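Local coordinates for chitin oligosaccahride binding protein NagB1 (Paenibacillus sp. FPU-7, PDB 7EHP) that probably captures chitin oligosaccharides such as N,N'-diacetylchitobiose outside the cell, as the solute-binding component of an ABC-type sugar uptake system, at residues G187-T192 against K388-A393; G191-R194 against P198-A201; Y286-S291 against K298-F303; A25-A30 against I304-S309. All blocks are in the same frame, centred on the assembly; numbering follows the deposited sequence.

Contact 1 (G187-T192 against K388-A393); sequences GFVRGT and KVQEDA
The flat carboxamide of Gln390 lies with one face over the backbone between Phe188 and Val189, while its OE1 comes to the Phe188 ring obliquely, beside CB; that ring itself is stacked with the ring of Trp195. The arrangement joins two helices far apart in sequence, 184-190 and the C-terminal helix 379-396, in a fold of the solute-binding-protein (PBP) type. Gln390 reaches across because CG stands anti to the backbone N (chi1 -170°) and the chain then bends at chi2, laying the amide along the neighbouring helix instead of pushing into it. Its aliphatic part packs as well as its polar end: CG is 3.5 Å from Phe188 O, and OE1 is 3.6 Å from Phe188 CB. The polar atoms of this buried group are all engaged, though with partners beyond the two helical segments. OE1 accepts from Trp195 NE1, and NE2 bonds to both Asn394 OD1 and Gln358 OE1; Asn394 in turn gives its ND2 to Phe188 O. Glutamine suits the place because one flat group can both accept and donate while packing closely against a helix backbone. A leucine here would probably leave the indole N-H of Trp195 without its acceptor and deprive Asn394 and Gln358 of a shared donor. Phe188 offers its CB and carbonyl O to the amide, while its ring turns away to Trp195, Arg193 and Val200. Val189 touches the NE2 end obliquely, its CG1 lying 3.9 Å from Gln390 NE2.

Contact 2 (G191-R194 against P198-A201); sequences GTRR and PDVA
Between Arg193 and Asp199 the chain changes course: Arg193 and Arg194 are extended, and by Pro198 the backbone has become helical, with Arg194 and Val200 the nearest pair across, their CA atoms 7.8 Å apart. The link between the two segments is a salt bridge in which Arg193 NH2 donates to Asp199 OD2 at 2.9 Å. It is a single, somewhat bent bond (N-H...O 141°): the oxygen sits near the guanidinium plane and is met on its syn side, the two flat groups being turned 34° against each other. The arginine reaches it by bending at chi2 and chi3, which curls the chain over toward the helix. A water bridges the same two side chains, accepting from Arg193 NE at 2.7 Å and donating to Asp199 OD1 at 3.0 Å. The loop connects helix 184-190 to the first turn of helix 198-213, within the solute-binding-protein fold. Asp199 is suited to that turn, since a carboxylate near a helix N-terminus probably gains from the helix dipole; its OD1 also takes a weak bond from Val200 N, at 2.7 Å. Partners outside the two segments matter too: the stronger partner of the guanidinium is Ala180 O, to which Arg193 NH2 donates, and Asp199 OD2 has a second salt bridge with Lys273 NZ. Val200 rests a methyl on a backbone carbonyl: CG2, anti to the carbonyl carbon of its own residue, lies 3.7 Å from Arg194 O, and the valine also touches Phe188 and Ala180.

Contact 3 (Y286-S291 against K298-F303); sequences YGFSAS and KAAVEF
Phe303 leaves helix 298-303 toward strand 286-288, with CG anti to its backbone N (chi1 175°), and its ring enters the space between Tyr286 and Phe288. At the root, CB packs on Met28 SD. One step up, CD2 touches Phe288, 3.7 Å from its CZ, arriving near the plane of that ring at its edge; these two rings are oblique to each other. CE2 is 3.9 Å from Tyr286 CG. At the tip, CZ stands over one face of the tyrosine ring, off centre toward the rim, 3.7 Å from Tyr286 CD2. The Tyr286-Phe303 pair is T-shaped, the edge of Phe303 against the face of Tyr286, with centroids 5.1 Å apart and planes at 74°. Ala300, one turn earlier on the helix, is small enough to let Phe288 come close: its CB is 3.7 Å from Phe288 CD1. With Phe303 cut back to alanine, the core is likely to gain a gap and the face of Tyr286 to lose its edge-on neighbour. Strand and helix run nearly antiparallel, at 159°, with axes 10.4 Å apart, and the aromatic cluster fills the interval along with Ile64 and Leu5 from adjoining strands. Such packing of a helix on a sheet is typical of the α/β lobes of periplasmic-type binding proteins; here the Tyr286 side chain lies about 7 Å from a bound NAG.

Contact 4 (A25-A30 against I304-S309); sequences AQRMEA and IKIMYS
Apolar packing carries this contact, and Ile306 is its centre. The CD1 methyl, at the tip of the longer branch, pushes into the surface of helix 25-30 between Arg27 and Met28, 3.8 Å from Arg27 CB and 3.9 Å from Met28 N. It also lies 4.0 Å from Met28 CG, the two side chains crossing at a slant. With CG1 anti to the carbonyl carbon (chi1 -60°), the branch extends toward the other helix, and a branched side chain of this length brings CD1 to the helix surface. Among charged groups, the guanidinium of Arg27 passes obliquely by Ile306 CG2. Arginine suits the place, as its CB rests on CD1 while the charged end goes on to a salt bridge with Glu311. Hydrogen bonding is local to the second segment: Ser309 OG donates to Ile306 O at 2.9 Å and also accepts from Met312 N as the N-cap of the next helix. Serine thus ties the end of one helix to the start of another. In the fold, helices 15-31 and 294-307 pack side by side: Met307 touches Met20, Leu21 and Ile24 of helix 15-31 and Tyr286 of strand 277-288, while Ile304 packs on Leu113 of strand 109-125.

In the fold
The four contacts form two pairs. Contacts 1 and 2 lie 10 Å apart by centres and share Gly191 and Thr192, and Phe188 of contact 1 packs on Val200 of contact 2. Contacts 3 and 4, 11 Å apart, both use helix 294-307, and Ile304 of contact 4 packs on Phe288 of contact 3. From one pair to the other the centres are 34 to 45 Å apart and nothing touches. Along the chain the order is 25-30, then 187-192 running into contact 2, then contact 3, then 304-309, and last 388-393, which returns to close contact 1. The pairs probably belong to the two lobes of the binding protein, between which the sugar is held.

Contact 1 (G187-T192 against K388-A393)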
# COMPACT_ATOMS: atom_id res chain seq x y z
N GLY A 187 -16.60 -10.26 -4.03
CA GLY A 187 -18.05 -10.33 -4.10
C GLY A 187 -18.68 -9.04 -4.58
O GLY A 187 -19.63 -9.07 -5.37
N PHE A 188 -18.16 -7.89 -4.13
CA PHE A 188 -18.68 -6.60 -4.57
C PHE A 188 -18.67 -6.50 -6.10
O PHE A 188 -19.65 -6.07 -6.71
CB PHE A 188 -17.85 -5.44 -3.99
CG PHE A 188 -17.91 -5.31 -2.49
CD1 PHE A 188 -18.99 -5.77 -1.77
CD2 PHE A 188 -16.86 -4.68 -1.81
CE1 PHE A 188 -19.03 -5.64 -0.38
CE2 PHE A 188 -16.89 -4.54 -0.42
CZ PHE A 188 -17.99 -5.02 0.30
N VAL A 189 -17.54 -6.84 -6.73
CA VAL A 189 -17.45 -6.63 -8.17
C VAL A 189 -18.17 -7.72 -8.96
O VAL A 189 -18.55 -7.48 -10.11
CB VAL A 189 -15.99 -6.50 -8.63
CG1 VAL A 189 -15.28 -5.39 -7.87
CG2 VAL A 189 -15.26 -7.81 -8.46
N ARG A 190 -18.39 -8.90 -8.39
CA ARG A 190 -19.13 -9.91 -9.12
C ARG A 190 -20.61 -9.93 -8.80
O ARG A 190 -21.37 -10.67 -9.43
CB ARG A 190 -18.51 -11.30 -8.92
CG ARG A 190 -18.52 -11.91 -7.53
CD ARG A 190 -17.90 -13.33 -7.59
NE ARG A 190 -16.43 -13.39 -7.51
CZ ARG A 190 -15.59 -13.32 -8.55
NH1 ARG A 190 -14.28 -13.39 -8.35
NH2 ARG A 190 -16.04 -13.12 -9.79
N GLY A 191 -21.06 -9.09 -7.86
CA GLY A 191 -22.48 -8.96 -7.58
C GLY A 191 -23.04 -9.95 -6.58
O GLY A 191 -24.27 -10.07 -6.47
N THR A 192 -22.19 -10.66 -5.84
CA THR A 192 -22.65 -11.60 -4.84
C THR A 192 -22.53 -11.06 -3.42
O THR A 192 -22.99 -11.71 -2.49
CB THR A 192 -21.87 -12.92 -4.93
OG1 THR A 192 -20.48 -12.68 -4.66
CG2 THR A 192 -22.02 -13.53 -6.31
N LYS A 388 -24.55 1.89 -4.85
CA LYS A 388 -25.02 2.38 -6.15
C LYS A 388 -23.86 2.50 -7.13
O LYS A 388 -23.97 2.06 -8.28
CB LYS A 388 -25.74 3.73 -5.98
CG LYS A 388 -27.12 3.57 -5.36
CD LYS A 388 -27.91 4.87 -5.31
CE LYS A 388 -29.22 4.66 -4.53
NZ LYS A 388 -30.17 3.75 -5.25
N VAL A 389 -22.74 3.07 -6.68
CA VAL A 389 -21.58 3.20 -7.57
C VAL A 389 -21.06 1.82 -7.94
O VAL A 389 -20.64 1.58 -9.08
CB VAL A 389 -20.51 4.08 -6.91
CG1 VAL A 389 -19.21 4.05 -7.72
CG2 VAL A 389 -21.02 5.49 -6.80
N GLN A 390 -21.09 0.89 -6.98
CA GLN A 390 -20.65 -0.48 -7.26
C GLN A 390 -21.50 -1.12 -8.35
O GLN A 390 -20.97 -1.80 -9.24
CB GLN A 390 -20.70 -1.30 -5.97
CG GLN A 390 -20.05 -2.66 -6.09
CD GLN A 390 -18.60 -2.56 -6.42
OE1 GLN A 390 -17.80 -2.18 -5.58
NE2 GLN A 390 -18.24 -2.89 -7.66
N GLU A 391 -22.82 -0.92 -8.30
CA GLU A 391 -23.70 -1.46 -9.34
C GLU A 391 -23.36 -0.86 -10.70
O GLU A 391 -23.31 -1.58 -11.71
CB GLU A 391 -25.18 -1.20 -9.04
CG GLU A 391 -25.67 -1.34 -7.61
CD GLU A 391 -26.11 -2.74 -7.28
OE1 GLU A 391 -26.76 -2.94 -6.22
OE2 GLU A 391 -25.79 -3.64 -8.08
N ASP A 392 -23.16 0.46 -10.74
CA ASP A 392 -22.83 1.15 -11.99
C ASP A 392 -21.50 0.67 -12.55
O ASP A 392 -21.38 0.42 -13.76
CB ASP A 392 -22.78 2.67 -11.76
CG ASP A 392 -24.14 3.29 -11.58
OD1 ASP A 392 -25.13 2.55 -11.43
OD2 ASP A 392 -24.22 4.54 -11.59
N ALA A 393 -20.49 0.56 -11.69
CA ALA A 393 -19.18 0.08 -12.13
C ALA A 393 -19.27 -1.33 -12.71
O ALA A 393 -18.71 -1.61 -13.77
CB ALA A 393 -18.19 0.11 -10.96

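Contact 2 (G191-R194 against P198-A201)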
# COMPACT_ATOMS: atom_id res chain seq x y z
N GLY A 191 -21.06 -9.09 -7.86
CA GLY A 191 -22.48 -8.96 -7.58
C GLY A 191 -23.04 -9.95 -6.58
O GLY A 191 -24.27 -10.07 -6.47
N THR A 192 -22.19 -10.66 -5.84
CA THR A 192 -22.65 -11.60 -4.84
C THR A 192 -22.53 -11.06 -3.42
O THR A 192 -22.99 -11.71 -2.49
CB THR A 192 -21.87 -12.92 -4.93
OG1 THR A 192 -20.48 -12.68 -4.66
CG2 THR A 192 -22.02 -13.53 -6.31
N ARG A 193 -21.90 -9.90 -3.25
CA ARG A 193 -21.84 -9.23 -1.96
C ARG A 193 -22.09 -7.75 -2.19
O ARG A 193 -21.84 -7.23 -3.28
CB ARG A 193 -20.48 -9.46 -1.27
CG ARG A 193 -20.07 -10.93 -1.12
CD ARG A 193 -20.90 -11.68 -0.04
NE ARG A 193 -20.57 -11.35 1.35
CZ ARG A 193 -19.46 -11.71 1.99
NH1 ARG A 193 -18.51 -12.43 1.39
NH2 ARG A 193 -19.29 -11.36 3.26
N ARG A 194 -22.61 -7.06 -1.18
CA ARG A 194 -22.99 -5.66 -1.32
C ARG A 194 -22.36 -4.85 -0.19
O ARG A 194 -22.26 -5.32 0.94
CB ARG A 194 -24.51 -5.50 -1.29
CG ARG A 194 -25.23 -6.08 -2.52
CD ARG A 194 -26.76 -5.94 -2.38
NE ARG A 194 -27.44 -5.90 -3.68
CZ ARG A 194 -28.73 -6.15 -3.87
NH1 ARG A 194 -29.51 -6.48 -2.85
NH2 ARG A 194 -29.24 -6.09 -5.09
N PRO A 198 -25.07 -6.14 6.16
CA PRO A 198 -24.83 -5.84 7.59
C PRO A 198 -23.48 -6.31 8.12
O PRO A 198 -22.96 -5.70 9.06
CB PRO A 198 -25.98 -6.56 8.29
CG PRO A 198 -27.09 -6.51 7.27
CD PRO A 198 -26.37 -6.82 5.97
N ASP A 199 -22.91 -7.38 7.55
CA ASP A 199 -21.57 -7.77 7.98
C ASP A 199 -20.50 -6.81 7.45
O ASP A 199 -19.53 -6.51 8.16
CB ASP A 199 -21.29 -9.22 7.57
CG ASP A 199 -21.30 -9.43 6.07
OD1 ASP A 199 -21.87 -8.59 5.33
OD2 ASP A 199 -20.75 -10.46 5.62
N VAL A 200 -20.65 -6.30 6.23
CA VAL A 200 -19.76 -5.23 5.78
C VAL A 200 -19.92 -4.01 6.68
O VAL A 200 -18.95 -3.49 7.24
CB VAL A 200 -20.02 -4.89 4.30
CG1 VAL A 200 -19.29 -3.59 3.91
CG2 VAL A 200 -19.58 -6.02 3.42
N ALA A 201 -21.18 -3.58 6.87
CA ALA A 201 -21.49 -2.39 7.67
C ALA A 201 -20.95 -2.48 9.09
O ALA A 201 -20.65 -1.45 9.70
CB ALA A 201 -23.01 -2.16 7.70
O HOH W 1 -22.24 -9.69 2.61

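Contact 3 (Y286-S291 against K298-F303)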
# COMPACT_ATOMS: atom_id res chain seq x y z
N TYR A 286 6.85 -1.85 -11.13
CA TYR A 286 7.02 -1.10 -12.37
C TYR A 286 6.41 -1.84 -13.55
O TYR A 286 6.45 -3.08 -13.62
CB TYR A 286 8.52 -0.82 -12.62
CG TYR A 286 9.00 0.19 -11.62
CD1 TYR A 286 8.80 1.55 -11.84
CD2 TYR A 286 9.55 -0.21 -10.42
CE1 TYR A 286 9.20 2.49 -10.88
CE2 TYR A 286 9.95 0.73 -9.46
CZ TYR A 286 9.77 2.07 -9.70
OH TYR A 286 10.15 2.99 -8.74
N GLY A 287 5.83 -1.07 -14.47
CA GLY A 287 5.38 -1.59 -15.74
C GLY A 287 6.18 -0.93 -16.85
O GLY A 287 6.96 -0.01 -16.62
N PHE A 288 5.97 -1.41 -18.06
CA PHE A 288 6.79 -0.94 -19.17
C PHE A 288 5.88 -0.66 -20.37
O PHE A 288 4.98 -1.45 -20.66
CB PHE A 288 7.89 -1.97 -19.49
CG PHE A 288 8.76 -2.25 -18.30
CD1 PHE A 288 9.86 -1.44 -18.04
CD2 PHE A 288 8.44 -3.25 -17.40
CE1 PHE A 288 10.64 -1.64 -16.93
CE2 PHE A 288 9.23 -3.46 -16.28
CZ PHE A 288 10.32 -2.65 -16.05
N SER A 289 6.12 0.47 -21.03
CA SER A 289 5.30 0.84 -22.17
C SER A 289 5.33 -0.24 -23.24
O SER A 289 6.37 -0.86 -23.51
CB SER A 289 5.76 2.16 -22.77
OG SER A 289 4.91 2.54 -23.84
N ALA A 290 4.18 -0.47 -23.87
CA ALA A 290 4.15 -1.34 -25.03
C ALA A 290 4.94 -0.76 -26.20
O ALA A 290 5.41 -1.52 -27.04
CB ALA A 290 2.70 -1.61 -25.45
N SER A 291 5.12 0.57 -26.23
CA SER A 291 5.80 1.27 -27.32
C SER A 291 7.26 1.50 -26.96
O SER A 291 7.68 2.60 -26.60
CB SER A 291 5.10 2.59 -27.60
OG SER A 291 3.78 2.38 -28.06
N LYS A 298 16.19 -2.06 -24.58
CA LYS A 298 17.44 -2.38 -23.91
C LYS A 298 17.51 -1.72 -22.54
O LYS A 298 18.03 -2.31 -21.58
CB LYS A 298 18.64 -1.95 -24.76
CG LYS A 298 18.94 -2.80 -25.99
CD LYS A 298 20.18 -2.24 -26.72
CE LYS A 298 20.00 -2.20 -28.23
NZ LYS A 298 20.80 -1.10 -28.87
N ALA A 299 17.02 -0.48 -22.44
CA ALA A 299 17.02 0.22 -21.16
C ALA A 299 16.06 -0.44 -20.18
O ALA A 299 16.38 -0.58 -18.99
CB ALA A 299 16.66 1.69 -21.36
N ALA A 300 14.89 -0.84 -20.65
CA ALA A 300 13.93 -1.50 -19.78
C ALA A 300 14.47 -2.83 -19.29
O ALA A 300 14.29 -3.20 -18.12
CB ALA A 300 12.59 -1.67 -20.51
N VAL A 301 15.16 -3.58 -20.17
CA VAL A 301 15.76 -4.85 -19.76
C VAL A 301 16.82 -4.62 -18.70
O VAL A 301 16.91 -5.35 -17.70
CB VAL A 301 16.34 -5.58 -20.98
CG1 VAL A 301 17.22 -6.74 -20.51
CG2 VAL A 301 15.25 -6.07 -21.90
N GLU A 302 17.69 -3.62 -18.92
CA GLU A 302 18.69 -3.27 -17.92
C GLU A 302 18.03 -2.87 -16.61
O GLU A 302 18.48 -3.27 -15.52
CB GLU A 302 19.57 -2.14 -18.44
CG GLU A 302 20.63 -2.57 -19.43
CD GLU A 302 21.43 -3.78 -18.96
OE1 GLU A 302 21.99 -3.73 -17.83
OE2 GLU A 302 21.53 -4.76 -19.73
N PHE A 303 16.97 -2.07 -16.68
CA PHE A 303 16.28 -1.68 -15.45
C PHE A 303 15.81 -2.92 -14.70
O PHE A 303 16.02 -3.05 -13.48
CB PHE A 303 15.10 -0.76 -15.75
CG PHE A 303 14.28 -0.43 -14.53
CD1 PHE A 303 14.66 0.61 -13.70
CD2 PHE A 303 13.16 -1.21 -14.19
CE1 PHE A 303 13.91 0.92 -12.55
CE2 PHE A 303 12.42 -0.93 -13.03
CZ PHE A 303 12.80 0.15 -12.21

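Contact 4 (A25-A30 against I304-S309)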
# COMPACT_ATOMS: atom_id res chain seq x y z
N ALA A 25 19.67 4.19 -12.39
CA ALA A 25 19.65 4.95 -13.63
C ALA A 25 21.05 5.10 -14.24
O ALA A 25 21.24 4.77 -15.41
CB ALA A 25 18.96 6.30 -13.39
N GLN A 26 22.07 5.60 -13.48
CA GLN A 26 23.45 5.45 -13.99
C GLN A 26 23.82 4.05 -14.45
O GLN A 26 24.50 3.95 -15.48
CB GLN A 26 24.59 5.88 -13.08
CG GLN A 26 24.63 5.48 -11.57
CD GLN A 26 26.10 5.60 -11.20
OE1 GLN A 26 26.96 5.35 -12.16
NE2 GLN A 26 26.50 6.16 -10.00
N ARG A 27 23.46 2.99 -13.73
CA ARG A 27 23.95 1.69 -14.18
C ARG A 27 23.33 1.33 -15.52
O ARG A 27 24.00 0.76 -16.39
CB ARG A 27 23.67 0.67 -13.11
CG ARG A 27 24.64 0.72 -11.97
CD ARG A 27 24.52 -0.58 -11.23
NE ARG A 27 24.66 -0.40 -9.80
CZ ARG A 27 24.66 -1.41 -8.94
NH1 ARG A 27 24.51 -2.67 -9.37
NH2 ARG A 27 24.80 -1.16 -7.64
N MET A 28 22.06 1.70 -15.72
CA MET A 28 21.45 1.52 -17.03
C MET A 28 22.20 2.32 -18.08
O MET A 28 22.45 1.82 -19.19
CB MET A 28 19.99 1.98 -17.00
CG MET A 28 19.05 1.06 -16.24
SD MET A 28 17.60 2.02 -15.72
CE MET A 28 16.80 2.44 -17.27
N GLU A 29 22.58 3.56 -17.76
CA GLU A 29 23.26 4.40 -18.74
C GLU A 29 24.63 3.82 -19.10
O GLU A 29 25.02 3.81 -20.27
CB GLU A 29 23.37 5.83 -18.20
CG GLU A 29 22.04 6.58 -18.31
CD GLU A 29 22.00 7.88 -17.53
OE1 GLU A 29 22.89 8.10 -16.68
OE2 GLU A 29 21.08 8.70 -17.79
N ALA A 30 25.35 3.31 -18.11
CA ALA A 30 26.65 2.69 -18.38
C ALA A 30 26.51 1.44 -19.24
O ALA A 30 27.41 1.11 -20.00
CB ALA A 30 27.34 2.36 -17.07
N ILE A 304 15.17 -3.84 -15.42
CA ILE A 304 14.70 -5.07 -14.78
C ILE A 304 15.86 -5.84 -14.17
O ILE A 304 15.78 -6.30 -13.02
CB ILE A 304 13.93 -5.92 -15.81
CG1 ILE A 304 12.62 -5.22 -16.17
CG2 ILE A 304 13.67 -7.31 -15.26
CD1 ILE A 304 11.87 -5.89 -17.30
N LYS A 305 16.96 -5.97 -14.91
CA LYS A 305 18.08 -6.76 -14.42
C LYS A 305 18.67 -6.16 -13.15
O LYS A 305 19.08 -6.89 -12.24
CB LYS A 305 19.15 -6.87 -15.51
CG LYS A 305 20.22 -7.89 -15.17
CD LYS A 305 21.08 -8.21 -16.38
CE LYS A 305 22.38 -8.85 -15.92
NZ LYS A 305 23.38 -8.97 -17.01
N ILE A 306 18.70 -4.83 -13.05
CA ILE A 306 19.30 -4.20 -11.88
C ILE A 306 18.29 -4.12 -10.73
O ILE A 306 18.58 -4.56 -9.60
CB ILE A 306 19.85 -2.81 -12.26
CG1 ILE A 306 20.91 -2.96 -13.35
CG2 ILE A 306 20.44 -2.10 -11.06
CD1 ILE A 306 21.02 -1.77 -14.31
N MET A 307 17.09 -3.60 -10.98
CA MET A 307 16.12 -3.42 -9.89
C MET A 307 15.72 -4.77 -9.28
O MET A 307 15.67 -4.92 -8.05
CB MET A 307 14.89 -2.68 -10.40
CG MET A 307 13.72 -2.57 -9.39
SD MET A 307 14.14 -1.63 -7.91
CE MET A 307 13.64 0.02 -8.38
N TYR A 308 15.44 -5.75 -10.12
CA TYR A 308 14.93 -7.03 -9.65
C TYR A 308 16.09 -8.01 -9.47
O TYR A 308 16.22 -9.03 -10.14
CB TYR A 308 13.87 -7.55 -10.60
CG TYR A 308 12.73 -6.58 -10.73
CD1 TYR A 308 11.74 -6.51 -9.76
CD2 TYR A 308 12.64 -5.71 -11.82
CE1 TYR A 308 10.70 -5.61 -9.85
CE2 TYR A 308 11.60 -4.80 -11.93
CZ TYR A 308 10.63 -4.76 -10.94
OH TYR A 308 9.59 -3.88 -11.03
N SER A 309 16.94 -7.66 -8.52
CA SER A 309 18.12 -8.43 -8.19
C SER A 309 18.19 -8.57 -6.68
O SER A 309 17.61 -7.77 -5.94
CB SER A 309 19.40 -7.75 -8.70
OG SER A 309 19.66 -6.59 -7.91